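Deoxyribodipyrimidine photo-lyase (Oryza sativa Japonica Group, PDB 3UMV) uses light to split cyclobutane pyrimidine dimers in UV-damaged DNA back into two pyrimidines, with one FAD bound per subunit. Local coordinates at residues V72-F77 with G91-G96; F111-G116 with D223-R228; E369-H374 with S381-V386; M397-K402 with I418-K423. One frame throughout, in Å; residues are numbered along the deposited sequence.

Contact 1. Residues V72-F77 with G91-G96; sequences VAFALF and GFLLRG. With URE (urea), chain M.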
# COMPACT_ATOMS: atom_id res chain seq x y z
N VAL A 72 5.33 -2.02 21.39
CA VAL A 72 5.31 -2.00 19.93
C VAL A 72 6.76 -2.05 19.43
O VAL A 72 7.64 -1.41 20.01
CB VAL A 72 4.64 -0.73 19.37
CG1 VAL A 72 4.73 -0.70 17.85
CG2 VAL A 72 3.19 -0.63 19.84
N ALA A 73 7.00 -2.84 18.39
CA ALA A 73 8.33 -2.91 17.78
C ALA A 73 8.23 -2.74 16.28
O ALA A 73 7.34 -3.31 15.65
CB ALA A 73 9.02 -4.24 18.13
N PHE A 74 9.12 -1.94 15.70
CA PHE A 74 9.16 -1.76 14.25
C PHE A 74 10.54 -2.11 13.73
O PHE A 74 11.55 -1.61 14.24
CB PHE A 74 8.84 -0.32 13.86
CG PHE A 74 8.76 -0.10 12.38
CD1 PHE A 74 7.54 -0.21 11.72
CD2 PHE A 74 9.90 0.16 11.64
CE1 PHE A 74 7.47 -0.04 10.35
CE2 PHE A 74 9.84 0.34 10.26
CZ PHE A 74 8.62 0.24 9.62
N ALA A 75 10.61 -2.97 12.72
CA ALA A 75 11.90 -3.29 12.10
C ALA A 75 12.02 -2.67 10.72
O ALA A 75 11.22 -2.96 9.83
CB ALA A 75 12.10 -4.80 12.01
N LEU A 76 13.00 -1.79 10.54
CA LEU A 76 13.32 -1.26 9.22
C LEU A 76 14.22 -2.25 8.48
O LEU A 76 15.27 -2.63 8.99
CB LEU A 76 14.04 0.08 9.35
CG LEU A 76 14.28 0.80 8.01
CD1 LEU A 76 12.94 1.28 7.41
CD2 LEU A 76 15.25 1.96 8.17
N PHE A 77 13.82 -2.70 7.29
CA PHE A 77 14.73 -3.53 6.50
C PHE A 77 15.93 -2.68 6.11
O PHE A 77 15.78 -1.56 5.63
CB PHE A 77 14.05 -4.08 5.25
CG PHE A 77 12.98 -5.10 5.52
CD1 PHE A 77 13.11 -6.40 5.07
CD2 PHE A 77 11.84 -4.76 6.23
CE1 PHE A 77 12.12 -7.35 5.32
CE2 PHE A 77 10.86 -5.70 6.50
CZ PHE A 77 11.00 -6.99 6.04
N GLY A 91 12.05 8.55 3.41
CA GLY A 91 11.90 9.78 4.15
C GLY A 91 10.49 9.89 4.70
O GLY A 91 10.29 10.27 5.85
N PHE A 92 9.52 9.55 3.86
CA PHE A 92 8.10 9.59 4.25
C PHE A 92 7.81 8.60 5.39
O PHE A 92 7.12 8.93 6.36
CB PHE A 92 7.22 9.27 3.03
CG PHE A 92 5.79 9.76 3.16
CD1 PHE A 92 5.46 11.06 2.80
CD2 PHE A 92 4.78 8.91 3.61
CE1 PHE A 92 4.16 11.52 2.91
CE2 PHE A 92 3.48 9.35 3.71
CZ PHE A 92 3.16 10.65 3.36
N LEU A 93 8.32 7.38 5.26
CA LEU A 93 8.09 6.37 6.28
C LEU A 93 8.70 6.83 7.60
O LEU A 93 8.04 6.80 8.64
CB LEU A 93 8.70 5.02 5.86
CG LEU A 93 8.56 3.86 6.85
CD1 LEU A 93 8.69 2.55 6.10
CD2 LEU A 93 9.60 3.94 7.96
N LEU A 94 9.96 7.25 7.56
CA LEU A 94 10.65 7.58 8.81
C LEU A 94 10.11 8.83 9.49
O LEU A 94 10.03 8.89 10.72
CB LEU A 94 12.17 7.68 8.61
CG LEU A 94 12.87 6.34 8.38
CD1 LEU A 94 14.27 6.59 7.86
CD2 LEU A 94 12.90 5.50 9.67
N ARG A 95 9.78 9.86 8.71
CA ARG A 95 9.20 11.05 9.31
C ARG A 95 7.83 10.72 9.91
O ARG A 95 7.46 11.26 10.95
CB ARG A 95 9.11 12.20 8.30
CG ARG A 95 10.46 12.57 7.71
CD ARG A 95 10.42 13.89 6.94
NE ARG A 95 11.67 14.09 6.21
CZ ARG A 95 12.79 14.57 6.74
NH1 ARG A 95 12.84 14.92 8.02
NH2 ARG A 95 13.87 14.70 5.98
N GLY A 96 7.10 9.80 9.28
CA GLY A 96 5.85 9.30 9.85
C GLY A 96 6.05 8.55 11.16
O GLY A 96 5.27 8.71 12.11
C URE M . 10.34 -1.46 6.26
O URE M . 9.77 -2.16 7.09
N1 URE M . 11.65 -1.45 6.20
N2 URE M . 9.67 -0.73 5.40
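In the beta-alpha-beta unit of the N-terminal alpha/beta domain (strand 70-75, helix 87-106, strand 111-114), Phe-74 of the strand and Leu-76 just after its end face Leu-93 of the helix. One methyl, CD2 of Leu-93, serves both: it lies 4.2 Å from CZ of Phe-74, oblique to the ring, and 4.3 Å from CD1 of Leu-76. Phe-74 reaches the helix because its CG is anti to the backbone N (chi1 -176°), which sends the ring toward the helix. Phe-74 also rests on Met-44 and Leu-113 of the flanking strands, while Leu-76 meets Val-229 of helix 222-231. A urea molecule sits beside this apolar layer, between strand end and helix. CD1 of Leu-93 is 3.5 Å from its N2, CD1 of Leu-76 approaches N1 at 3.3 Å, and CZ of Phe-74 is 3.7 Å from the urea O. Phe-77 N is 2.7 Å from N1 and Ala-75 O 3.2 Å from the urea O, like facing like, so the urea's orientation is doubtful. No hydrogen bond joins strand end and helix. The two elements therefore meet through buried hydrocarbon at long van der Waals distances, with the urea between it and the strand-end backbone.

Contact 2. Residues F111-G116 with D223-R228; sequences FFLFTG and DALIAR. With URE (urea), chain N.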
# COMPACT_ATOMS: atom_id res chain seq x y z
N PHE A 111 8.00 2.07 22.31
CA PHE A 111 8.17 1.84 20.88
C PHE A 111 9.62 1.47 20.62
O PHE A 111 10.51 2.30 20.76
CB PHE A 111 7.78 3.09 20.08
CG PHE A 111 7.93 2.96 18.58
CD1 PHE A 111 7.01 2.25 17.83
CD2 PHE A 111 9.00 3.57 17.93
CE1 PHE A 111 7.15 2.15 16.43
CE2 PHE A 111 9.14 3.46 16.55
CZ PHE A 111 8.21 2.75 15.80
N PHE A 112 9.85 0.21 20.23
CA PHE A 112 11.19 -0.25 19.88
C PHE A 112 11.45 -0.09 18.38
O PHE A 112 10.73 -0.65 17.56
CB PHE A 112 11.36 -1.73 20.24
CG PHE A 112 11.37 -1.99 21.73
CD1 PHE A 112 12.55 -2.07 22.43
CD2 PHE A 112 10.18 -2.17 22.41
CE1 PHE A 112 12.56 -2.31 23.80
CE2 PHE A 112 10.17 -2.42 23.79
CZ PHE A 112 11.37 -2.49 24.48
N LEU A 113 12.49 0.67 18.03
CA LEU A 113 12.89 0.83 16.64
C LEU A 113 14.16 0.05 16.35
O LEU A 113 15.19 0.27 16.99
CB LEU A 113 13.12 2.30 16.31
CG LEU A 113 13.50 2.51 14.85
CD1 LEU A 113 12.39 2.02 13.95
CD2 LEU A 113 13.81 3.98 14.57
N PHE A 114 14.08 -0.86 15.38
CA PHE A 114 15.23 -1.69 15.00
C PHE A 114 15.64 -1.42 13.56
O PHE A 114 14.84 -1.60 12.63
CB PHE A 114 14.88 -3.18 15.17
CG PHE A 114 14.62 -3.59 16.60
CD1 PHE A 114 13.38 -4.07 16.99
CD2 PHE A 114 15.62 -3.48 17.55
CE1 PHE A 114 13.15 -4.46 18.30
CE2 PHE A 114 15.39 -3.86 18.87
CZ PHE A 114 14.16 -4.35 19.25
N THR A 115 16.87 -0.97 13.34
CA THR A 115 17.31 -0.66 11.99
C THR A 115 18.20 -1.74 11.35
O THR A 115 18.67 -1.59 10.23
CB THR A 115 17.97 0.73 11.90
OG1 THR A 115 18.98 0.85 12.90
CG2 THR A 115 16.92 1.80 12.13
N GLY A 116 18.39 -2.85 12.07
CA GLY A 116 19.21 -3.94 11.58
C GLY A 116 18.44 -4.97 10.77
O GLY A 116 19.03 -5.72 10.00
N ASP A 223 16.83 12.76 13.47
CA ASP A 223 17.54 13.55 12.46
C ASP A 223 18.77 12.80 11.90
O ASP A 223 18.97 12.76 10.68
CB ASP A 223 17.90 14.94 12.99
CG ASP A 223 16.67 15.84 13.15
OD1 ASP A 223 15.74 15.74 12.32
OD2 ASP A 223 16.63 16.64 14.10
N ALA A 224 19.55 12.17 12.78
CA ALA A 224 20.72 11.42 12.33
C ALA A 224 20.31 10.20 11.53
O ALA A 224 20.89 9.91 10.49
CB ALA A 224 21.56 11.00 13.49
N LEU A 225 19.33 9.47 12.04
CA LEU A 225 18.82 8.26 11.36
C LEU A 225 18.26 8.56 9.98
O LEU A 225 18.60 7.90 9.00
CB LEU A 225 17.77 7.57 12.22
CG LEU A 225 17.05 6.42 11.52
CD1 LEU A 225 18.02 5.27 11.27
CD2 LEU A 225 15.86 5.96 12.34
N ILE A 226 17.39 9.56 9.89
CA ILE A 226 16.82 9.93 8.59
C ILE A 226 17.91 10.32 7.59
O ILE A 226 17.90 9.86 6.45
CB ILE A 226 15.80 11.05 8.74
CG1 ILE A 226 14.57 10.51 9.47
CG2 ILE A 226 15.41 11.59 7.35
CD1 ILE A 226 13.64 11.56 9.98
N ALA A 227 18.86 11.14 8.02
CA ALA A 227 19.95 11.54 7.12
C ALA A 227 20.74 10.32 6.65
O ALA A 227 21.08 10.21 5.48
CB ALA A 227 20.86 12.56 7.77
N ARG A 228 21.03 9.41 7.57
CA ARG A 228 21.84 8.23 7.24
C ARG A 228 21.13 7.33 6.25
O ARG A 228 21.68 7.00 5.19
CB ARG A 228 22.18 7.42 8.49
CG ARG A 228 23.01 6.19 8.17
CD ARG A 228 23.34 5.36 9.39
NE ARG A 228 22.16 4.79 10.03
CZ ARG A 228 21.51 3.71 9.60
NH1 ARG A 228 20.44 3.27 10.25
NH2 ARG A 228 21.92 3.08 8.50
C URE N . 16.12 -1.00 20.82
O URE N . 15.32 -0.15 21.18
N1 URE N . 16.54 -1.02 19.58
N2 URE N . 16.56 -1.88 21.68
O HOH W 1 19.59 0.79 8.39
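Leu-113 and Leu-225 reach toward each other from strand 111-114 and helix 222-231 and meet tip to tip, CD2 of Leu-113 standing 3.6 Å from CD2 of Leu-225. The second methyl of the same leucine is spent on Thr-115: CD1 of Leu-225 and CG2 of Thr-115 approach end-on at 3.7 Å. The fork of Leu-225 thus straddles two residues that alternate along the chain. In Thr-115 the hydroxyl takes the place between backbone N and carbonyl carbon (chi1 51°), which leaves CG2 anti to the carbonyl carbon and facing the leucine. Arg-228 runs past Thr-115 at a slant, its chain bending at chi3 (64°); NH1 lies 3.9 Å from Thr-115 OG1, oblique to the guanidinium. A water closes the gap here, giving a hydrogen bond to Thr-115 O (3.1 Å) and accepting one from Arg-228 NH1 (3.2 Å) at the in-plane edge of the guanidinium. The NH2 end of that arginine is salt-bridged to Glu-232. Phe-112 and Phe-114 turn to the other side of the strand, against helix 120-127. Beside their rings a urea donates from N1 to Leu-113 O at 3.2 Å (N-H...O 153°), and it is also bonded to Glu-218 N. Leucine tips buried inside and a water-bridged arginine at the rim make a partly buried seam. Such an arrangement, an outermost parallel strand with helices packed on both faces, belongs to the Rossmann-like alpha/beta domain of photolyases.

Contact 3. Residues E369-H374 with S381-V386; sequences ENAKTH and SQLEMV. With URE (urea), chain J.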
# COMPACT_ATOMS: atom_id res chain seq x y z
N GLU A 369 12.16 6.03 -18.73
CA GLU A 369 12.36 6.65 -17.42
C GLU A 369 12.56 8.16 -17.53
O GLU A 369 12.10 8.93 -16.68
CB GLU A 369 13.55 6.04 -16.71
CG GLU A 369 13.81 6.69 -15.37
CD GLU A 369 14.63 5.83 -14.45
OE1 GLU A 369 14.78 6.22 -13.29
OE2 GLU A 369 15.13 4.77 -14.89
N ASN A 370 13.27 8.59 -18.57
CA ASN A 370 13.56 10.01 -18.74
C ASN A 370 12.54 10.74 -19.61
O ASN A 370 12.76 11.90 -19.97
CB ASN A 370 14.98 10.19 -19.28
CG ASN A 370 16.03 9.83 -18.26
OD1 ASN A 370 16.60 8.73 -18.29
ND2 ASN A 370 16.28 10.73 -17.32
N ALA A 371 11.44 10.07 -19.93
CA ALA A 371 10.32 10.66 -20.67
C ALA A 371 10.74 11.20 -22.04
O ALA A 371 10.43 12.34 -22.39
CB ALA A 371 9.63 11.75 -19.83
N LYS A 372 11.43 10.35 -22.80
CA LYS A 372 11.93 10.72 -24.12
C LYS A 372 11.22 10.03 -25.28
O LYS A 372 11.85 9.62 -26.25
CB LYS A 372 13.44 10.45 -24.20
CG LYS A 372 14.27 11.10 -23.09
CD LYS A 372 14.26 12.62 -23.16
CE LYS A 372 15.22 13.22 -22.14
NZ LYS A 372 15.22 14.71 -22.13
N THR A 373 9.89 9.93 -25.21
CA THR A 373 9.14 9.34 -26.30
C THR A 373 8.54 10.40 -27.24
O THR A 373 8.54 11.60 -26.93
CB THR A 373 8.01 8.45 -25.79
OG1 THR A 373 6.91 9.26 -25.34
CG2 THR A 373 8.50 7.55 -24.65
N HIS A 374 8.00 9.92 -28.36
CA HIS A 374 7.29 10.76 -29.32
C HIS A 374 5.95 11.24 -28.79
O HIS A 374 5.31 12.10 -29.39
CB HIS A 374 7.03 9.96 -30.60
CG HIS A 374 6.04 8.85 -30.41
ND1 HIS A 374 6.37 7.65 -29.83
CD2 HIS A 374 4.72 8.78 -30.70
CE1 HIS A 374 5.31 6.87 -29.78
NE2 HIS A 374 4.29 7.53 -30.31
N SER A 381 2.79 12.07 -18.20
CA SER A 381 2.42 11.14 -17.14
C SER A 381 3.66 10.62 -16.43
O SER A 381 3.70 10.55 -15.20
CB SER A 381 1.55 10.00 -17.67
OG SER A 381 2.26 9.10 -18.51
N GLN A 382 4.71 10.32 -17.19
CA GLN A 382 5.96 9.89 -16.59
C GLN A 382 6.59 10.98 -15.71
O GLN A 382 7.06 10.69 -14.62
CB GLN A 382 6.94 9.41 -17.67
CG GLN A 382 8.33 9.09 -17.17
CD GLN A 382 8.39 7.85 -16.29
OE1 GLN A 382 7.51 6.99 -16.34
NE2 GLN A 382 9.44 7.75 -15.49
N LEU A 383 6.57 12.23 -16.18
CA LEU A 383 7.14 13.33 -15.41
C LEU A 383 6.34 13.65 -14.16
O LEU A 383 6.90 14.08 -13.15
CB LEU A 383 7.27 14.58 -16.28
CG LEU A 383 8.32 14.44 -17.39
CD1 LEU A 383 8.18 15.55 -18.41
CD2 LEU A 383 9.74 14.40 -16.82
N GLU A 384 5.02 13.45 -14.22
CA GLU A 384 4.19 13.69 -13.06
C GLU A 384 4.64 12.72 -11.97
O GLU A 384 4.88 13.13 -10.84
CB GLU A 384 2.70 13.53 -13.36
CG GLU A 384 1.80 13.94 -12.17
CD GLU A 384 0.31 13.76 -12.44
OE1 GLU A 384 -0.48 14.54 -11.87
OE2 GLU A 384 -0.08 12.84 -13.19
N MET A 385 4.80 11.45 -12.32
CA MET A 385 5.30 10.46 -11.37
C MET A 385 6.71 10.82 -10.86
O MET A 385 6.97 10.81 -9.66
CB MET A 385 5.28 9.07 -12.01
CG MET A 385 5.72 7.97 -11.07
SD MET A 385 5.71 6.33 -11.83
CE MET A 385 6.75 6.62 -13.27
N VAL A 386 7.61 11.17 -11.77
CA VAL A 386 8.99 11.46 -11.40
C VAL A 386 9.09 12.64 -10.44
O VAL A 386 9.75 12.55 -9.42
CB VAL A 386 9.89 11.72 -12.63
CG1 VAL A 386 11.24 12.28 -12.21
CG2 VAL A 386 10.06 10.44 -13.46
C URE J . -2.69 13.44 -8.80
O URE J . -1.74 13.16 -9.54
N1 URE J . -3.64 14.25 -9.21
N2 URE J . -2.68 13.05 -7.55
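The carboxamide NE2 of Gln-382 donates to the backbone O of Glu-369 at 3.1 Å, tying helix 376-388 to the last residue of helix 365-369. The bond is bent: the N-H...O angle is 136°, the donor meets the carbonyl at 110°, well off its axis and tilted from its plane, and the oxygen in turn lies out of the amide plane. Gln-382 gets there by folding at its second torsion (chi2 70°), which turns the amide outward beside the Glu-369 carbonyl. Its other end, OE1, accepts from the indole NE1 of Trp-399, so both halves of the amide are used. Alongside the aliphatic part of Gln-382, Ala-371 fits between two neighbours on the helix, its CB 4.0 Å from CG of Gln-382 and 3.9 Å from CG of Leu-383. Ala-371 has positive phi and is the C-prime residue of a Schellman motif that ends helix 365-369, and this turn is what presents its methyl to helix 376-388. Val-386 adds CG2 at 4.1 Å from the carbonyl O of Glu-369. The carboxylate of Glu-369 points elsewhere, to Lys-423, Tyr-419 and Tyr-424. A leucine in place of Gln-382 would probably leave both the Glu-369 carbonyl and the Trp-399 indole N-H without this partner. Because opposite ends of one amide serve a donor and an acceptor, its flip is fixed; Gln-382 thus acts as a second-shell residue that is likely to hold the rotation of Trp-399, a tryptophan predicted to carry electrons by way of a radical.

Contact 4. Residues M397-K402 with I418-K423; sequences MYWAKK and IYLNDK. With FAD (flavin-adenine dinucleotide), chain I.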
# COMPACT_ATOMS: atom_id res chain seq x y z
N MET A 397 -3.13 3.99 -16.05
CA MET A 397 -3.60 2.98 -17.01
C MET A 397 -3.00 3.23 -18.40
O MET A 397 -2.45 2.32 -19.02
CB MET A 397 -5.13 2.98 -17.09
CG MET A 397 -5.79 2.62 -15.78
SD MET A 397 -7.60 2.58 -15.91
CE MET A 397 -7.97 4.30 -15.71
N TYR A 398 -3.11 4.47 -18.89
CA TYR A 398 -2.55 4.87 -20.17
C TYR A 398 -1.03 4.62 -20.20
O TYR A 398 -0.51 4.00 -21.11
CB TYR A 398 -2.84 6.35 -20.42
CG TYR A 398 -2.32 6.88 -21.74
CD1 TYR A 398 -1.08 7.49 -21.84
CD2 TYR A 398 -3.09 6.75 -22.89
CE1 TYR A 398 -0.62 7.99 -23.07
CE2 TYR A 398 -2.64 7.23 -24.10
CZ TYR A 398 -1.41 7.83 -24.19
OH TYR A 398 -1.00 8.29 -25.42
N TRP A 399 -0.37 5.10 -19.15
CA TRP A 399 1.09 5.02 -19.01
C TRP A 399 1.59 3.59 -19.12
O TRP A 399 2.51 3.30 -19.90
CB TRP A 399 1.46 5.62 -17.66
CG TRP A 399 2.87 5.45 -17.23
CD1 TRP A 399 3.93 6.23 -17.57
CD2 TRP A 399 3.36 4.48 -16.30
NE1 TRP A 399 5.07 5.78 -16.94
CE2 TRP A 399 4.74 4.71 -16.16
CE3 TRP A 399 2.77 3.44 -15.59
CZ2 TRP A 399 5.54 3.92 -15.33
CZ3 TRP A 399 3.56 2.66 -14.78
CH2 TRP A 399 4.93 2.91 -14.64
N ALA A 400 0.98 2.67 -18.39
CA ALA A 400 1.46 1.30 -18.41
C ALA A 400 1.14 0.59 -19.73
O ALA A 400 1.92 -0.24 -20.20
CB ALA A 400 0.91 0.51 -17.21
N LYS A 401 -0.00 0.91 -20.32
CA LYS A 401 -0.37 0.32 -21.60
C LYS A 401 0.56 0.74 -22.74
O LYS A 401 0.84 -0.06 -23.65
CB LYS A 401 -1.82 0.62 -21.93
CG LYS A 401 -2.77 -0.17 -21.05
CD LYS A 401 -4.20 -0.04 -21.50
CE LYS A 401 -5.13 -0.84 -20.56
NZ LYS A 401 -4.97 -2.31 -20.76
N LYS A 402 1.02 1.99 -22.72
CA LYS A 402 2.01 2.41 -23.72
C LYS A 402 3.33 1.66 -23.56
O LYS A 402 4.03 1.38 -24.54
CB LYS A 402 2.26 3.91 -23.67
CG LYS A 402 1.07 4.76 -24.09
CD LYS A 402 0.68 4.48 -25.53
CE LYS A 402 -0.77 4.07 -25.62
NZ LYS A 402 -1.30 4.10 -27.03
N ILE A 418 6.78 -1.91 -13.38
CA ILE A 418 6.88 -2.18 -11.95
C ILE A 418 8.10 -1.46 -11.40
O ILE A 418 8.04 -0.82 -10.37
CB ILE A 418 6.94 -3.72 -11.66
CG1 ILE A 418 5.57 -4.35 -11.90
CG2 ILE A 418 7.43 -4.01 -10.25
CD1 ILE A 418 5.60 -5.88 -11.84
N TYR A 419 9.21 -1.53 -12.13
CA TYR A 419 10.42 -0.85 -11.69
C TYR A 419 10.19 0.65 -11.55
O TYR A 419 10.54 1.24 -10.53
CB TYR A 419 11.57 -1.13 -12.68
CG TYR A 419 12.70 -0.13 -12.62
CD1 TYR A 419 13.68 -0.21 -11.64
CD2 TYR A 419 12.78 0.90 -13.54
CE1 TYR A 419 14.71 0.72 -11.59
CE2 TYR A 419 13.80 1.83 -13.51
CZ TYR A 419 14.76 1.74 -12.53
OH TYR A 419 15.78 2.67 -12.51
N LEU A 420 9.58 1.27 -12.56
CA LEU A 420 9.33 2.71 -12.52
C LEU A 420 8.34 3.10 -11.42
O LEU A 420 8.56 4.06 -10.69
CB LEU A 420 8.83 3.20 -13.87
CG LEU A 420 9.91 3.14 -14.95
CD1 LEU A 420 9.35 3.49 -16.32
CD2 LEU A 420 11.07 4.07 -14.57
N ASN A 421 7.25 2.36 -11.34
CA ASN A 421 6.22 2.59 -10.33
C ASN A 421 6.81 2.52 -8.92
O ASN A 421 6.58 3.39 -8.08
CB ASN A 421 5.11 1.55 -10.53
CG ASN A 421 3.95 1.73 -9.57
OD1 ASN A 421 2.98 2.42 -9.88
ND2 ASN A 421 4.05 1.11 -8.39
N ASP A 422 7.57 1.47 -8.66
CA ASP A 422 8.18 1.29 -7.34
C ASP A 422 9.28 2.31 -7.05
O ASP A 422 9.50 2.67 -5.90
CB ASP A 422 8.71 -0.14 -7.22
CG ASP A 422 7.58 -1.17 -7.05
OD1 ASP A 422 6.38 -0.81 -7.13
OD2 ASP A 422 7.91 -2.34 -6.79
N LYS A 423 9.98 2.77 -8.09
CA LYS A 423 11.03 3.76 -7.88
C LYS A 423 10.48 5.14 -7.49
O LYS A 423 10.98 5.78 -6.58
CB LYS A 423 11.91 3.88 -9.13
CG LYS A 423 12.96 4.96 -9.05
CD LYS A 423 13.96 4.79 -10.18
CE LYS A 423 15.18 5.67 -9.96
NZ LYS A 423 16.21 5.49 -11.03
PA FAD I . -8.66 7.76 -5.28
O1A FAD I . -9.34 7.77 -6.62
O2A FAD I . -9.07 8.87 -4.36
O5B FAD I . -8.91 6.32 -4.61
C5B FAD I . -9.02 6.16 -3.22
C4B FAD I . -8.37 4.84 -2.79
O4B FAD I . -8.95 3.73 -3.45
C3B FAD I . -6.90 4.79 -3.18
O3B FAD I . -6.09 5.44 -2.23
C2B FAD I . -6.65 3.31 -3.19
O2B FAD I . -6.56 2.84 -1.86
C1B FAD I . -7.95 2.78 -3.76
N9A FAD I . -7.85 2.59 -5.21
C8A FAD I . -8.20 3.48 -6.20
N7A FAD I . -7.95 2.88 -7.39
C5A FAD I . -7.43 1.65 -7.17
C6A FAD I . -6.99 0.61 -8.00
N6A FAD I . -7.12 0.66 -9.33
N1A FAD I . -6.50 -0.56 -7.44
C2A FAD I . -6.46 -0.70 -6.07
N3A FAD I . -6.89 0.33 -5.26
C4A FAD I . -7.37 1.47 -5.80
N1 FAD I . -2.17 2.17 -6.24
C2 FAD I . -1.36 2.21 -5.14
O2 FAD I . -1.90 2.38 -4.04
N3 FAD I . 0.01 2.05 -5.27
C4 FAD I . 0.58 1.86 -6.52
O4 FAD I . 1.80 1.73 -6.63
C4X FAD I . -0.26 1.81 -7.63
N5 FAD I . 0.24 1.64 -8.89
C5X FAD I . -0.60 1.57 -9.98
C6 FAD I . -0.08 1.36 -11.26
C7 FAD I . -0.94 1.29 -12.37
C7M FAD I . -0.35 1.05 -13.74
C8 FAD I . -2.31 1.44 -12.18
C8M FAD I . -3.28 1.38 -13.32
C9 FAD I . -2.81 1.66 -10.91
C9A FAD I . -1.97 1.72 -9.81
N10 FAD I . -2.48 1.94 -8.55
C10 FAD I . -1.62 1.97 -7.48
C1' FAD I . -3.97 2.12 -8.31
C2' FAD I . -4.45 3.60 -8.37
O2' FAD I . -4.00 4.32 -9.52
C3' FAD I . -4.09 4.43 -7.13
O3' FAD I . -4.48 3.73 -5.97
C4' FAD I . -4.76 5.81 -7.10
O4' FAD I . -4.38 6.55 -8.25
C5' FAD I . -4.34 6.52 -5.82
O5' FAD I . -4.65 7.89 -5.77
P FAD I . -5.80 8.40 -4.77
O1P FAD I . -5.56 7.87 -3.37
O2P FAD I . -5.88 9.90 -4.82
O3P FAD I . -7.05 7.72 -5.53
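With CG of Trp-399 anti to the backbone N (chi1 171°), the indole leaves helix 393-405 toward Leu-420 and Asn-421 on helix 410-424; Asn-421 is also extended (chi1 -178°), which delivers its amide to the flavin. Both helices belong to the all-helical FAD-binding part of the photolyase fold. The benzo edge of the indole carries the contact: CB of Leu-420 lies in the ring plane, 3.7 Å from CZ2, while CH2 is 4.1 Å from the backbone N of Asn-421. The same ring has the flavin methyl C7M near its edge. Asn-421 ND2 gives a nearly straight hydrogen bond to FAD O4 (2.9 Å, 167°), and OD1 lies 3.0 Å from N5. With an alanine here, lacking the amide, the flavin O4 would probably lose its hydrogen-bond partner and the edge at N5 would be less firmly placed. Helix 393-405 approaches the other end of the isoalloxazine with apolar atoms, CB of Ala-400 at 3.7 Å from C7M and CG of Met-397 at 3.7 Å from C8M. Trp-399 is a predicted electron-transfer residue, and its place beside the flavin fits that role. The second N-H of Asn-421 ND2 goes to Asp-422 OD1, in the amide plane at 3.3 Å.

The four contacts form two pairs. Contacts 1 and 2, centres 8 Å apart, share the mixed sheet, in which strands 70-75 and 111-114 are parallel neighbours: Val-72 O and Phe-112 N, 2.8 Å apart, probably hydrogen-bond between them. Contacts 3 and 4, centres 10 Å apart, meet in the helical part, where Met-385 CE packs 3.6 Å from Trp-399 CZ2. Contact 4 touches the FAD directly, whereas the Gln-382 side chain of contact 3 stays about 10 Å from it. The centres of contacts 1 and 4 are 26 Å apart, yet the side chain of Leu-93 comes within about 6 Å of that of Arg-429, an FAD-binding residue by similarity. Contact 2 lies away from the cofactor.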